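Local coordinates for 3-oxoacyl-[acyl-carrier-protein] synthase, mitochondrial (Arabidopsis thaliana, PDB 2IX4) that catalyses the condensation steps of mitochondrial fatty acid synthesis, adding two carbons from malonyl-ACP to a growing acyl chain, at residues Ser307-Cys310 with Pro311-Asp315. Numbering follows the deposited sequence.
Sequences SGLC and PNQID
Cys310 and Gln313 clasp each other through two hydrogen bonds, one closing a 3-10 turn and one made by the Gln313 side chain. In the first, the amide N of Gln313 reaches back to Cys310 O at 2.9 Å; Ile314 N repeats the i to i+3 pattern on Pro311 O at 3.1 Å. In the other, the side chain of Gln313 returns the grip: Cys310 N donates to Gln313 OE1 at 2.9 Å, almost straight (N-H...O 176°) and in the plane of the amide carbonyl. The Gln313 side chain thus takes up the N-H of Cys310 just before the 3-10 segment 311-313, while the backbone bond runs the other way. With CG of Gln313 beside its own backbone N (chi1 -74°) and the chain extended beyond it, the amide is carried back along the turn to Cys310. A water also donates to Gln313 OE1, at 3.0 Å, and weakly to Gly308 O, so two donors help fix the rotation of the amide.

Van der Waals contacts lie beside these bonds. Leu309 crosses the Gln313 side chain at about a right angle, its CD2 lying 3.8 Å from Gln313 CD, while its other methyl, CD1, makes an apolar contact with Ile314 CD1 at 4.3 Å. On the exposed side, Asn312 OD1 comes alongside Cys310 CB at 3.7 Å.

Gly308, with positive phi, ends helix 294-307, and the turn leads the chain into strand 316-318 of the C-terminal half of the ketosynthase fold, away from the active site. Pro311 and Ile314 pack on Leu304 of that helix and on Phe339 of helix 325-339; Ile314 also touches Leu427 of strand 422-429. Thr411 of strand 411-418 hydrogen-bonds Gln313 O and Asp315 N, tying the turn's exit to the sheet.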
ATOM      1  N   SER A 307     -21.950  -7.058  -9.951  1.00 24.17           N
ATOM      2  CA  SER A 307     -22.440  -6.510 -11.215  1.00 24.48           C
ATOM      3  C   SER A 307     -23.865  -6.962 -11.519  1.00 24.55           C
ATOM      4  O   SER A 307     -24.548  -6.360 -12.349  1.00 24.59           O
ATOM      5  CB  SER A 307     -21.512  -6.913 -12.361  1.00 24.58           C
ATOM      6  OG  SER A 307     -21.531  -8.319 -12.552  1.00 25.03           O
ATOM      7  N   GLY A 308     -24.301  -8.027 -10.846  1.00 24.64           N
ATOM      8  CA  GLY A 308     -25.613  -8.623 -11.075  1.00 24.88           C
ATOM      9  C   GLY A 308     -25.666  -9.423 -12.364  1.00 25.03           C
ATOM     10  O   GLY A 308     -26.746  -9.669 -12.904  1.00 25.11           O
ATOM     11  N   LEU A 309     -24.494  -9.832 -12.851  1.00 25.13           N
ATOM     12  CA  LEU A 309     -24.379 -10.578 -14.102  1.00 25.25           C
ATOM     13  C   LEU A 309     -24.091 -12.053 -13.862  1.00 25.42           C
ATOM     14  O   LEU A 309     -23.447 -12.419 -12.874  1.00 25.50           O
ATOM     15  CB  LEU A 309     -23.290  -9.975 -14.997  1.00 25.22           C
ATOM     16  CG  LEU A 309     -23.522  -8.559 -15.540  1.00 25.30           C
ATOM     17  CD1 LEU A 309     -22.253  -7.998 -16.154  1.00 25.78           C
ATOM     18  CD2 LEU A 309     -24.673  -8.516 -16.541  1.00 25.53           C
ATOM     19  N   CYS A 310     -24.581 -12.888 -14.776  1.00 25.52           N
ATOM     20  CA  CYS A 310     -24.310 -14.322 -14.765  1.00 25.75           C
ATOM     21  C   CYS A 310     -22.992 -14.603 -15.494  1.00 25.40           C
ATOM     22  O   CYS A 310     -22.571 -13.800 -16.335  1.00 25.19           O
ATOM     23  CB  CYS A 310     -25.461 -15.080 -15.434  1.00 25.85           C
ATOM     24  SG  CYS A 310     -27.028 -14.995 -14.536  1.00 28.36           S
ATOM     25  N   PRO A 311     -22.329 -15.734 -15.168  1.00 25.20           N
ATOM     26  CA  PRO A 311     -21.091 -16.111 -15.856  1.00 25.04           C
ATOM     27  C   PRO A 311     -21.207 -16.070 -17.384  1.00 24.93           C
ATOM     28  O   PRO A 311     -20.288 -15.589 -18.054  1.00 24.86           O
ATOM     29  CB  PRO A 311     -20.850 -17.544 -15.373  1.00 25.03           C
ATOM     30  CG  PRO A 311     -21.464 -17.581 -14.029  1.00 25.12           C
ATOM     31  CD  PRO A 311     -22.686 -16.711 -14.120  1.00 25.09           C
ATOM     32  N   ASN A 312     -22.333 -16.546 -17.918  1.00 24.68           N
ATOM     33  CA  ASN A 312     -22.560 -16.592 -19.369  1.00 24.59           C
ATOM     34  C   ASN A 312     -22.672 -15.218 -20.049  1.00 24.20           C
ATOM     35  O   ASN A 312     -22.675 -15.126 -21.281  1.00 24.12           O
ATOM     36  CB  ASN A 312     -23.774 -17.473 -19.708  1.00 24.77           C
ATOM     37  CG  ASN A 312     -25.065 -16.989 -19.056  1.00 25.74           C
ATOM     38  OD1 ASN A 312     -25.396 -15.802 -19.095  1.00 26.83           O
ATOM     39  ND2 ASN A 312     -25.812 -17.919 -18.469  1.00 27.24           N
ATOM     40  N   GLN A 313     -22.763 -14.163 -19.242  1.00 23.74           N
ATOM     41  CA  GLN A 313     -22.856 -12.795 -19.752  1.00 23.44           C
ATOM     42  C   GLN A 313     -21.495 -12.103 -19.856  1.00 23.14           C
ATOM     43  O   GLN A 313     -21.424 -10.914 -20.171  1.00 22.99           O
ATOM     44  CB  GLN A 313     -23.821 -11.966 -18.900  1.00 23.52           C
ATOM     45  CG  GLN A 313     -25.292 -12.308 -19.120  1.00 23.83           C
ATOM     46  CD  GLN A 313     -26.211 -11.611 -18.136  1.00 24.53           C
ATOM     47  OE1 GLN A 313     -26.131 -11.833 -16.928  1.00 24.48           O
ATOM     48  NE2 GLN A 313     -27.099 -10.768 -18.653  1.00 25.17           N
ATOM     49  N   ILE A 314     -20.423 -12.852 -19.607  1.00 22.88           N
ATOM     50  CA  ILE A 314     -19.066 -12.310 -19.684  1.00 22.64           C
ATOM     51  C   ILE A 314     -18.425 -12.654 -21.026  1.00 22.48           C
ATOM     52  O   ILE A 314     -18.250 -13.824 -21.368  1.00 22.46           O
ATOM     53  CB  ILE A 314     -18.175 -12.777 -18.493  1.00 22.68           C
ATOM     54  CG1 ILE A 314     -18.830 -12.437 -17.146  1.00 22.67           C
ATOM     55  CG2 ILE A 314     -16.769 -12.179 -18.583  1.00 22.86           C
ATOM     56  CD1 ILE A 314     -19.224 -10.968 -16.959  1.00 22.36           C
ATOM     57  N   ASP A 315     -18.083 -11.616 -21.780  1.00 22.29           N
ATOM     58  CA  ASP A 315     -17.566 -11.779 -23.134  1.00 22.26           C
ATOM     59  C   ASP A 315     -16.068 -12.064 -23.173  1.00 22.24           C
ATOM     60  O   ASP A 315     -15.621 -12.928 -23.932  1.00 22.45           O
ATOM     61  CB  ASP A 315     -17.892 -10.545 -23.984  1.00 22.13           C
ATOM     62  CG  ASP A 315     -19.374 -10.412 -24.279  1.00 22.24           C
ATOM     63  OD1 ASP A 315     -20.113 -11.415 -24.171  1.00 22.07           O
ATOM     64  OD2 ASP A 315     -19.805  -9.298 -24.630  1.00 22.76           O
TER
HETATM   65  O   HOH W   1     -28.536 -11.543 -15.234  1.00 38.04           O